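Long-range contacts in L-serine ammonia-lyase (Rhizomucor miehei CAU432, PDB 5C3U), which belongs to the pyridoxal-phosphate-dependent enzymes of the tryptophan synthase beta-like (fold type II) kind and holds pyridoxal-5'-phosphate in a pocket of its single chain: residues A[18-27]-A[38-47]; A[153-164]-A[186-197]. All coordinates share one frame; numbering follows the deposited sequence.

Contact 1: A[18-27]-A[38-47]; sequences LHVATPLLHA and VFLKMENIQP
Thr-22 meets the 38-47 segment with both branches of its side chain. Its OG1, set between the backbone N and the carbonyl carbon (chi1 54°), donates to Glu-43 OE2 at 2.7 Å on the syn side of the carboxylate, while Thr-22 CG2 lies 3.4 Å from Gln-46 NE2. Lys-41, bent at chi2, crosses Thr-22 at about a right angle; its NZ reaches Thr-22 O at 2.9 Å from above the carbonyl plane and makes a weak bond to Thr-22 OG1. The same ammonium is shared with Glu-162 and Gln-166, so several oxygens surround this buried charge. Gln-46 OE1 takes the Val-20 N-H on a lone pair (2.9 Å), and Gln-46 NE2 bonds Glu-43 OE1, which helps fix the amide's rotation.

From Pro-23, whose O accepts from Met-42 N, the chains run as antiparallel strands. Leu-25 and Leu-40 form a hydrogen-bonded pair, between the non-hydrogen-bonded pairs Leu-24/Lys-41 and His-26/Phe-39. With its CG anti to N (chi1 -176°), Leu-24 slants across Phe-39: Leu-24 CD1 lies 3.7 Å and Leu-24 CG 3.9 Å from Phe-39 CB, while Leu-24 CD2 approaches Phe-39 CD2 at 4.1 Å. His-26 CD2 sits over one face of the Phe-39 ring, towards its rim. On the other side of the sheet Leu-25 CD1 packs against Met-42 CG at 3.7 Å.

Strand 24-26 is an outermost strand of the six-stranded mixed sheet within this chain, joined through helix 28-34 to strand 37-42, whose other edge pairs in parallel with strand 306-311. Helix 150-166 packs on Leu-24 and Glu-43, and helix 52-67 on Gln-46.

Contact 2: A[153-164]-A[186-197]; sequences WQGHSTIVQELK and NGVIMGLQEADW
Close helix-helix packing beside the pyridoxal-5'-phosphate pocket brings 153-164 against 186-194, their axes 7.1 Å apart at closest and crossing at -52°. Gly-187 and Gly-191 permit this approach: Gly-187 CA lies 3.2 Å from Trp-153 O, Ser-157 CB is 3.3 Å from Gly-187 O, and Val-160 rests its CB and CG1 on Gly-191. Val-160 CG1 touches Gly-191 O at 3.6 Å and also meets Leu-192 CD2; Val-160 CG2 turns to Val-188 O.

At one end Asn-186 lies beside Trp-153, its amide nearly perpendicular to the indole. Asn-186 CB makes a CH-pi contact over the five-membered ring of Trp-153, 3.9 Å from its centroid, and Asn-186 ND2 stands over the same indole. The polar ends are engaged outside the pair, Trp-153 NE1 with Ser-147 O and the Asn-186 amide with Ser-244 and Ser-241.

At the other end the extended Lys-164 chain runs alongside Trp-197 at a slant, Lys-164 CG 3.9 Å from Trp-197 CZ2, and Lys-164 NZ donates at 2.6 Å to Ala-195 O, within the Schellman turn completed by Asp-196.

Strand 306-311 meets Ile-159, Leu-163 and Val-188, strand 202-207 receives Val-188 and Leu-192, and helix 242-250 flanks Trp-153 and Asn-186.

How the contacts relate
The two contacts follow one another along the chain, their centres about 15 Å apart. Contact 1 forms one margin of the six-stranded mixed sheet, and contact 2 is a pair of helices packed on that sheet; strand 306-311 touches both. They meet directly through helix 150-166: Glu-162 OE2 forms a salt bridge with Lys-41 NZ (2.8 Å) and probably accepts a hydrogen bond from Thr-22 N. Arg-54 of helix 52-67 pairs with both Glu-43 and Glu-162, tying the two contacts together. Both border the cofactor: the His-156 side chain comes within about 4 Å of pyridoxal-5'-phosphate and that of Glu-43 within about 8 Å.

Contact 1: A[18-27]-A[38-47]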
loop_
_atom_site.group_PDB
_atom_site.type_symbol
_atom_site.label_atom_id
_atom_site.label_comp_id
_atom_site.label_asym_id
_atom_site.label_seq_id
_atom_site.Cartn_x
_atom_site.Cartn_y
_atom_site.Cartn_z
ATOM N N LEU A 18 12.985 -6.103 -8.934
ATOM C CA LEU A 18 13.264 -6.560 -7.587
ATOM C C LEU A 18 12.047 -7.225 -6.899
ATOM O O LEU A 18 12.196 -7.977 -5.940
ATOM C CB LEU A 18 13.793 -5.401 -6.743
ATOM C CG LEU A 18 15.229 -4.931 -7.020
ATOM C CD1 LEU A 18 15.505 -3.559 -6.426
ATOM C CD2 LEU A 18 16.228 -5.940 -6.478
ATOM N N HIS A 19 10.850 -6.932 -7.393
ATOM C CA HIS A 19 9.629 -7.571 -6.904
ATOM C C HIS A 19 9.412 -8.920 -7.571
ATOM O O HIS A 19 10.093 -9.283 -8.547
ATOM C CB HIS A 19 8.422 -6.664 -7.185
ATOM C CG HIS A 19 8.033 -6.622 -8.641
ATOM N ND1 HIS A 19 8.509 -5.691 -9.488
ATOM C CD2 HIS A 19 7.195 -7.444 -9.394
ATOM C CE1 HIS A 19 8.000 -5.902 -10.720
ATOM N NE2 HIS A 19 7.202 -6.976 -10.661
ATOM N N VAL A 20 8.442 -9.662 -7.063
ATOM C CA VAL A 20 8.155 -11.011 -7.552
ATOM C C VAL A 20 6.710 -11.049 -7.971
ATOM O O VAL A 20 5.921 -10.207 -7.541
ATOM C CB VAL A 20 8.474 -12.113 -6.494
ATOM C CG1 VAL A 20 9.948 -12.087 -6.130
ATOM C CG2 VAL A 20 7.589 -12.006 -5.243
ATOM N N ALA A 21 6.353 -11.990 -8.840
ATOM C CA ALA A 21 4.942 -12.228 -9.118
ATOM C C ALA A 21 4.306 -12.892 -7.894
ATOM O O ALA A 21 4.916 -13.744 -7.233
ATOM C CB ALA A 21 4.762 -13.070 -10.377
ATOM N N THR A 22 3.108 -12.453 -7.544
ATOM C CA THR A 22 2.491 -12.904 -6.303
ATOM C C THR A 22 1.227 -13.699 -6.607
ATOM O O THR A 22 0.611 -13.487 -7.647
ATOM C CB THR A 22 2.098 -11.718 -5.407
ATOM O OG1 THR A 22 1.281 -10.826 -6.167
ATOM C CG2 THR A 22 3.322 -10.979 -4.883
ATOM N N PRO A 23 0.827 -14.598 -5.687
ATOM C CA PRO A 23 -0.405 -15.375 -5.880
ATOM C C PRO A 23 -1.673 -14.524 -5.941
ATOM O O PRO A 23 -1.768 -13.480 -5.260
ATOM C CB PRO A 23 -0.472 -16.245 -4.623
ATOM C CG PRO A 23 0.914 -16.354 -4.141
ATOM C CD PRO A 23 1.587 -15.059 -4.508
ATOM N N LEU A 24 -2.632 -14.991 -6.740
ATOM C CA LEU A 24 -3.999 -14.482 -6.694
ATOM C C LEU A 24 -4.875 -15.594 -6.114
ATOM O O LEU A 24 -5.216 -16.553 -6.811
ATOM C CB LEU A 24 -4.484 -14.038 -8.077
ATOM C CG LEU A 24 -5.879 -13.399 -8.141
ATOM C CD1 LEU A 24 -5.907 -12.014 -7.508
ATOM C CD2 LEU A 24 -6.409 -13.337 -9.561
ATOM N N LEU A 25 -5.196 -15.481 -4.828
ATOM C CA LEU A 25 -5.930 -16.533 -4.120
ATOM C C LEU A 25 -7.439 -16.360 -4.158
ATOM O O LEU A 25 -7.964 -15.262 -3.997
ATOM C CB LEU A 25 -5.441 -16.660 -2.673
ATOM C CG LEU A 25 -3.965 -16.998 -2.409
ATOM C CD1 LEU A 25 -3.689 -16.952 -0.914
ATOM C CD2 LEU A 25 -3.534 -18.345 -2.988
ATOM N N HIS A 26 -8.141 -17.462 -4.395
ATOM C CA HIS A 26 -9.587 -17.460 -4.300
ATOM C C HIS A 26 -9.972 -17.523 -2.846
ATOM O O HIS A 26 -9.346 -18.240 -2.052
ATOM C CB HIS A 26 -10.149 -18.651 -5.070
ATOM C CG HIS A 26 -11.645 -18.647 -5.189
ATOM N ND1 HIS A 26 -12.415 -19.637 -4.679
ATOM C CD2 HIS A 26 -12.518 -17.729 -5.781
ATOM C CE1 HIS A 26 -13.716 -19.367 -4.933
ATOM N NE2 HIS A 26 -13.778 -18.200 -5.607
ATOM N N ALA A 27 -10.981 -16.745 -2.470
ATOM C CA ALA A 27 -11.484 -16.725 -1.100
ATOM C C ALA A 27 -12.858 -17.421 -1.031
ATOM O O ALA A 27 -13.890 -16.768 -1.196
ATOM C CB ALA A 27 -11.581 -15.278 -0.612
ATOM N N VAL A 38 -14.526 -13.668 -5.023
ATOM C CA VAL A 38 -13.547 -12.794 -4.386
ATOM C C VAL A 38 -12.160 -13.386 -4.565
ATOM O O VAL A 38 -11.910 -14.547 -4.189
ATOM C CB VAL A 38 -13.881 -12.586 -2.887
ATOM C CG1 VAL A 38 -12.809 -11.757 -2.180
ATOM C CG2 VAL A 38 -15.242 -11.913 -2.751
ATOM N N PHE A 39 -11.270 -12.586 -5.163
ATOM C CA PHE A 39 -9.881 -12.975 -5.341
ATOM C C PHE A 39 -8.995 -12.029 -4.541
ATOM O O PHE A 39 -9.258 -10.826 -4.480
ATOM C CB PHE A 39 -9.479 -12.904 -6.802
ATOM C CG PHE A 39 -10.162 -13.922 -7.664
ATOM C CD1 PHE A 39 -11.337 -13.597 -8.344
ATOM C CD2 PHE A 39 -9.629 -15.201 -7.794
ATOM C CE1 PHE A 39 -11.963 -14.547 -9.144
ATOM C CE2 PHE A 39 -10.245 -16.146 -8.600
ATOM C CZ PHE A 39 -11.415 -15.817 -9.267
ATOM N N LEU A 40 -7.943 -12.574 -3.956
ATOM C CA LEU A 40 -7.051 -11.792 -3.114
ATOM C C LEU A 40 -5.663 -11.774 -3.738
ATOM O O LEU A 40 -5.052 -12.830 -3.930
ATOM C CB LEU A 40 -6.997 -12.404 -1.712
ATOM C CG LEU A 40 -8.343 -12.621 -1.016
ATOM C CD1 LEU A 40 -8.127 -13.362 0.291
ATOM C CD2 LEU A 40 -9.079 -11.308 -0.797
ATOM N N LYS A 41 -5.183 -10.573 -4.076
ATOM C CA LYS A 41 -3.842 -10.401 -4.653
ATOM C C LYS A 41 -2.841 -10.230 -3.501
ATOM O O LYS A 41 -2.874 -9.227 -2.789
ATOM C CB LYS A 41 -3.837 -9.195 -5.610
ATOM C CG LYS A 41 -2.529 -8.956 -6.347
ATOM C CD LYS A 41 -2.079 -10.190 -7.127
ATOM C CE LYS A 41 -1.002 -9.799 -8.135
ATOM N NZ LYS A 41 -0.412 -11.008 -8.790
ATOM N N MET A 42 -1.978 -11.230 -3.292
ATOM C CA MET A 42 -1.205 -11.357 -2.052
ATOM C C MET A 42 0.179 -10.681 -2.051
ATOM O O MET A 42 1.213 -11.346 -2.132
ATOM C CB MET A 42 -1.048 -12.847 -1.666
ATOM C CG MET A 42 -2.377 -13.597 -1.569
ATOM S SD MET A 42 -3.442 -12.901 -0.288
ATOM C CE MET A 42 -2.468 -13.313 1.158
ATOM N N GLU A 43 0.194 -9.363 -1.895
ATOM C CA GLU A 43 1.457 -8.601 -1.836
ATOM C C GLU A 43 2.315 -8.786 -0.565
ATOM O O GLU A 43 3.471 -8.315 -0.500
ATOM C CB GLU A 43 1.153 -7.125 -2.125
ATOM C CG GLU A 43 0.493 -6.929 -3.485
ATOM C CD GLU A 43 1.398 -7.381 -4.634
ATOM O OE1 GLU A 43 2.514 -6.835 -4.760
ATOM O OE2 GLU A 43 0.987 -8.273 -5.409
ATOM N N ASN A 44 1.769 -9.466 0.449
ATOM C CA ASN A 44 2.544 -9.785 1.651
ATOM C C ASN A 44 3.673 -10.757 1.352
ATOM O O ASN A 44 4.581 -10.928 2.162
ATOM C CB ASN A 44 1.637 -10.339 2.764
ATOM C CG ASN A 44 0.799 -11.530 2.302
ATOM O OD1 ASN A 44 0.269 -11.541 1.186
ATOM N ND2 ASN A 44 0.663 -12.530 3.166
ATOM N N ILE A 45 3.614 -11.377 0.175
ATOM C CA ILE A 45 4.625 -12.347 -0.284
ATOM C C ILE A 45 5.858 -11.671 -0.930
ATOM O O ILE A 45 6.902 -12.300 -1.140
ATOM C CB ILE A 45 3.995 -13.370 -1.275
ATOM C CG1 ILE A 45 2.884 -14.170 -0.585
ATOM C CG2 ILE A 45 5.041 -14.338 -1.845
ATOM C CD1 ILE A 45 3.345 -14.906 0.656
ATOM N N GLN A 46 5.743 -10.387 -1.237
ATOM C CA GLN A 46 6.871 -9.632 -1.798
ATOM C C GLN A 46 8.068 -9.654 -0.865
ATOM O O GLN A 46 7.890 -9.665 0.368
ATOM C CB GLN A 46 6.472 -8.168 -2.020
ATOM C CG GLN A 46 5.466 -7.940 -3.131
ATOM C CD GLN A 46 6.006 -8.223 -4.524
ATOM O OE1 GLN A 46 7.181 -8.527 -4.710
ATOM N NE2 GLN A 46 5.137 -8.121 -5.510
ATOM N N PRO A 47 9.294 -9.632 -1.427
ATOM C CA PRO A 47 10.436 -9.353 -0.579
ATOM C C PRO A 47 10.173 -8.064 0.179
ATOM O O PRO A 47 9.568 -7.125 -0.358
ATOM C CB PRO A 47 11.591 -9.140 -1.563
ATOM C CG PRO A 47 11.171 -9.778 -2.829
ATOM C CD PRO A 47 9.675 -9.859 -2.838
#

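Contact 2: A[153-164]-A[186-197]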
loop_
_atom_site.group_PDB
_atom_site.type_symbol
_atom_site.label_atom_id
_atom_site.label_comp_id
_atom_site.label_asym_id
_atom_site.label_seq_id
_atom_site.Cartn_x
_atom_site.Cartn_y
_atom_site.Cartn_z
ATOM N N TRP A 153 4.801 4.863 -9.517
ATOM C CA TRP A 153 3.580 4.455 -10.214
ATOM C C TRP A 153 3.823 3.393 -11.253
ATOM O O TRP A 153 3.045 2.453 -11.376
ATOM C CB TRP A 153 2.871 5.641 -10.860
ATOM C CG TRP A 153 2.868 6.860 -9.978
ATOM C CD1 TRP A 153 2.793 6.910 -8.585
ATOM C CD2 TRP A 153 2.937 8.262 -10.412
ATOM N NE1 TRP A 153 2.812 8.214 -8.139
ATOM C CE2 TRP A 153 2.908 9.074 -9.188
ATOM C CE3 TRP A 153 3.019 8.907 -11.658
ATOM C CZ2 TRP A 153 2.964 10.465 -9.223
ATOM C CZ3 TRP A 153 3.083 10.304 -11.672
ATOM C CH2 TRP A 153 3.050 11.063 -10.485
ATOM N N GLN A 154 4.892 3.559 -12.023
ATOM C CA GLN A 154 5.268 2.593 -13.045
ATOM C C GLN A 154 5.517 1.209 -12.438
ATOM O O GLN A 154 5.026 0.180 -12.959
ATOM C CB GLN A 154 6.524 3.099 -13.755
ATOM C CG GLN A 154 6.907 2.328 -14.999
ATOM C CD GLN A 154 8.376 2.506 -15.323
ATOM O OE1 GLN A 154 8.738 3.339 -16.149
ATOM N NE2 GLN A 154 9.237 1.745 -14.646
ATOM N N GLY A 155 6.255 1.200 -11.335
ATOM C CA GLY A 155 6.545 -0.023 -10.585
ATOM C C GLY A 155 5.269 -0.704 -10.112
ATOM O O GLY A 155 5.061 -1.904 -10.343
ATOM N N HIS A 156 4.390 0.074 -9.481
ATOM C CA HIS A 156 3.125 -0.466 -8.997
ATOM C C HIS A 156 2.252 -0.978 -10.106
ATOM O O HIS A 156 1.486 -1.909 -9.896
ATOM C CB HIS A 156 2.361 0.550 -8.172
ATOM C CG HIS A 156 2.918 0.779 -6.764
ATOM N ND1 HIS A 156 3.450 -0.223 -5.996
ATOM C CD2 HIS A 156 2.957 1.925 -5.992
ATOM C CE1 HIS A 156 3.825 0.290 -4.809
ATOM N NE2 HIS A 156 3.492 1.598 -4.793
ATOM N N SER A 157 2.341 -0.382 -11.303
ATOM C CA SER A 157 1.453 -0.762 -12.404
ATOM C C SER A 157 1.667 -2.218 -12.839
ATOM O O SER A 157 0.775 -2.821 -13.440
ATOM C CB SER A 157 1.603 0.210 -13.581
ATOM O OG SER A 157 2.786 -0.069 -14.288
ATOM N N THR A 158 2.820 -2.793 -12.478
ATOM C CA THR A 158 3.098 -4.193 -12.770
ATOM C C THR A 158 2.042 -5.123 -12.144
ATOM O O THR A 158 1.801 -6.227 -12.645
ATOM C CB THR A 158 4.524 -4.625 -12.346
ATOM O OG1 THR A 158 4.682 -4.492 -10.926
ATOM C CG2 THR A 158 5.601 -3.804 -13.064
ATOM N N ILE A 159 1.403 -4.692 -11.055
ATOM C CA ILE A 159 0.356 -5.516 -10.438
ATOM C C ILE A 159 -0.793 -5.852 -11.419
ATOM O O ILE A 159 -1.367 -6.958 -11.366
ATOM C CB ILE A 159 -0.142 -4.884 -9.113
ATOM C CG1 ILE A 159 -0.655 -5.974 -8.150
ATOM C CG2 ILE A 159 -1.133 -3.743 -9.375
ATOM C CD1 ILE A 159 -0.914 -5.487 -6.738
ATOM N N VAL A 160 -1.096 -4.934 -12.340
ATOM C CA VAL A 160 -2.255 -5.117 -13.221
ATOM C C VAL A 160 -1.941 -6.068 -14.373
ATOM O O VAL A 160 -2.770 -6.901 -14.737
ATOM C CB VAL A 160 -2.831 -3.773 -13.697
ATOM C CG1 VAL A 160 -3.947 -4.003 -14.707
ATOM C CG2 VAL A 160 -3.339 -2.989 -12.496
ATOM N N GLN A 161 -0.723 -5.963 -14.907
ATOM C CA GLN A 161 -0.220 -6.901 -15.906
ATOM C C GLN A 161 -0.304 -8.340 -15.392
ATOM O O GLN A 161 -0.747 -9.241 -16.113
ATOM C CB GLN A 161 1.216 -6.540 -16.309
ATOM N N GLU A 162 0.081 -8.548 -14.134
ATOM C CA GLU A 162 -0.093 -9.844 -13.481
ATOM C C GLU A 162 -1.566 -10.250 -13.374
ATOM O O GLU A 162 -1.931 -11.379 -13.723
ATOM C CB GLU A 162 0.561 -9.849 -12.095
ATOM C CG GLU A 162 2.062 -10.082 -12.108
ATOM C CD GLU A 162 2.713 -9.913 -10.738
ATOM O OE1 GLU A 162 3.827 -9.325 -10.680
ATOM O OE2 GLU A 162 2.128 -10.373 -9.719
ATOM N N LEU A 163 -2.401 -9.325 -12.894
ATOM C CA LEU A 163 -3.827 -9.587 -12.697
ATOM C C LEU A 163 -4.526 -10.019 -13.983
ATOM O O LEU A 163 -5.362 -10.932 -13.954
ATOM C CB LEU A 163 -4.538 -8.362 -12.127
ATOM C CG LEU A 163 -4.381 -8.025 -10.646
ATOM C CD1 LEU A 163 -5.361 -6.889 -10.334
ATOM C CD2 LEU A 163 -4.661 -9.235 -9.765
ATOM N N LYS A 164 -4.178 -9.354 -15.087
ATOM C CA LYS A 164 -4.723 -9.642 -16.409
ATOM C C LYS A 164 -4.483 -11.094 -16.805
ATOM O O LYS A 164 -5.398 -11.768 -17.294
ATOM C CB LYS A 164 -4.112 -8.706 -17.455
ATOM C CG LYS A 164 -4.628 -8.933 -18.868
ATOM C CD LYS A 164 -4.286 -7.778 -19.787
ATOM C CE LYS A 164 -5.342 -7.678 -20.873
ATOM N NZ LYS A 164 -5.051 -6.631 -21.884
ATOM N N ASN A 186 -2.392 5.212 -8.324
ATOM C CA ASN A 186 -1.924 5.691 -9.639
ATOM C C ASN A 186 -1.417 4.557 -10.527
ATOM O O ASN A 186 -1.739 4.501 -11.713
ATOM C CB ASN A 186 -0.830 6.773 -9.485
ATOM C CG ASN A 186 -1.317 8.025 -8.757
ATOM O OD1 ASN A 186 -2.520 8.225 -8.551
ATOM N ND2 ASN A 186 -0.372 8.873 -8.347
ATOM N N GLY A 187 -0.598 3.664 -9.964
ATOM C CA GLY A 187 -0.132 2.518 -10.734
ATOM C C GLY A 187 -1.279 1.613 -11.190
ATOM O O GLY A 187 -1.286 1.121 -12.320
ATOM N N VAL A 188 -2.255 1.393 -10.315
ATOM C CA VAL A 188 -3.405 0.565 -10.679
ATOM C C VAL A 188 -4.174 1.179 -11.863
ATOM O O VAL A 188 -4.393 0.517 -12.897
ATOM C CB VAL A 188 -4.305 0.287 -9.456
ATOM C CG1 VAL A 188 -5.583 -0.430 -9.866
ATOM C CG2 VAL A 188 -3.541 -0.585 -8.458
ATOM N N ILE A 189 -4.517 2.450 -11.743
ATOM C CA ILE A 189 -5.257 3.108 -12.814
ATOM C C ILE A 189 -4.442 3.120 -14.121
ATOM O O ILE A 189 -4.962 2.788 -15.198
ATOM C CB ILE A 189 -5.656 4.530 -12.419
ATOM C CG1 ILE A 189 -6.672 4.499 -11.270
ATOM C CG2 ILE A 189 -6.239 5.271 -13.618
ATOM C CD1 ILE A 189 -6.811 5.844 -10.593
ATOM N N MET A 190 -3.162 3.464 -14.022
ATOM C CA MET A 190 -2.292 3.467 -15.205
ATOM C C MET A 190 -2.146 2.085 -15.835
ATOM O O MET A 190 -2.208 1.952 -17.059
ATOM C CB MET A 190 -0.929 4.083 -14.888
ATOM C CG MET A 190 -1.005 5.585 -14.690
ATOM S SD MET A 190 0.477 6.317 -13.957
ATOM C CE MET A 190 0.580 7.779 -14.988
ATOM N N GLY A 191 -1.950 1.060 -14.998
ATOM C CA GLY A 191 -1.965 -0.331 -15.454
ATOM C C GLY A 191 -3.253 -0.736 -16.154
ATOM O O GLY A 191 -3.215 -1.442 -17.172
ATOM N N LEU A 192 -4.389 -0.285 -15.620
ATOM C CA LEU A 192 -5.700 -0.617 -16.201
ATOM C C LEU A 192 -5.874 0.018 -17.584
ATOM O O LEU A 192 -6.401 -0.607 -18.508
ATOM C CB LEU A 192 -6.841 -0.194 -15.263
ATOM C CG LEU A 192 -7.016 -1.016 -13.975
ATOM C CD1 LEU A 192 -8.074 -0.367 -13.097
ATOM C CD2 LEU A 192 -7.403 -2.451 -14.265
ATOM N N GLN A 193 -5.409 1.251 -17.734
ATOM C CA GLN A 193 -5.422 1.899 -19.054
ATOM C C GLN A 193 -4.517 1.181 -20.063
ATOM O O GLN A 193 -4.920 0.947 -21.203
ATOM C CB GLN A 193 -5.112 3.395 -18.930
ATOM C CG GLN A 193 -6.163 4.130 -18.102
ATOM C CD GLN A 193 -5.845 5.594 -17.856
ATOM O OE1 GLN A 193 -4.732 6.057 -18.114
ATOM N NE2 GLN A 193 -6.827 6.333 -17.342
ATOM N N GLU A 194 -3.319 0.790 -19.634
ATOM C CA GLU A 194 -2.406 0.009 -20.477
ATOM C C GLU A 194 -2.944 -1.372 -20.873
ATOM O O GLU A 194 -2.663 -1.847 -21.976
ATOM C CB GLU A 194 -1.023 -0.129 -19.814
ATOM N N ALA A 195 -3.711 -2.003 -19.980
ATOM C CA ALA A 195 -4.313 -3.326 -20.211
ATOM C C ALA A 195 -5.607 -3.281 -21.039
ATOM O O ALA A 195 -6.203 -4.324 -21.322
ATOM C CB ALA A 195 -4.595 -4.006 -18.879
ATOM N N ASP A 196 -6.029 -2.071 -21.395
ATOM C CA ASP A 196 -7.337 -1.783 -22.005
ATOM C C ASP A 196 -8.494 -2.271 -21.134
ATOM O O ASP A 196 -9.415 -2.942 -21.599
ATOM C CB ASP A 196 -7.437 -2.319 -23.444
ATOM C CG ASP A 196 -8.589 -1.692 -24.224
ATOM O OD1 ASP A 196 -8.829 -0.471 -24.083
ATOM O OD2 ASP A 196 -9.257 -2.425 -24.985
ATOM N N TRP A 197 -8.415 -1.920 -19.853
ATOM C CA TRP A 197 -9.425 -2.235 -18.863
ATOM C C TRP A 197 -9.873 -0.951 -18.271
ATOM O O TRP A 197 -9.994 -0.811 -17.046
ATOM C CB TRP A 197 -8.834 -3.129 -17.785
ATOM C CG TRP A 197 -8.783 -4.579 -18.155
ATOM C CD1 TRP A 197 -9.005 -5.154 -19.409
ATOM C CD2 TRP A 197 -8.456 -5.699 -17.276
ATOM N NE1 TRP A 197 -8.851 -6.511 -19.352
ATOM C CE2 TRP A 197 -8.525 -6.906 -18.109
ATOM C CE3 TRP A 197 -8.134 -5.824 -15.930
ATOM C CZ2 TRP A 197 -8.275 -8.163 -17.594
ATOM C CZ3 TRP A 197 -7.877 -7.102 -15.420
ATOM C CH2 TRP A 197 -7.954 -8.245 -16.233
#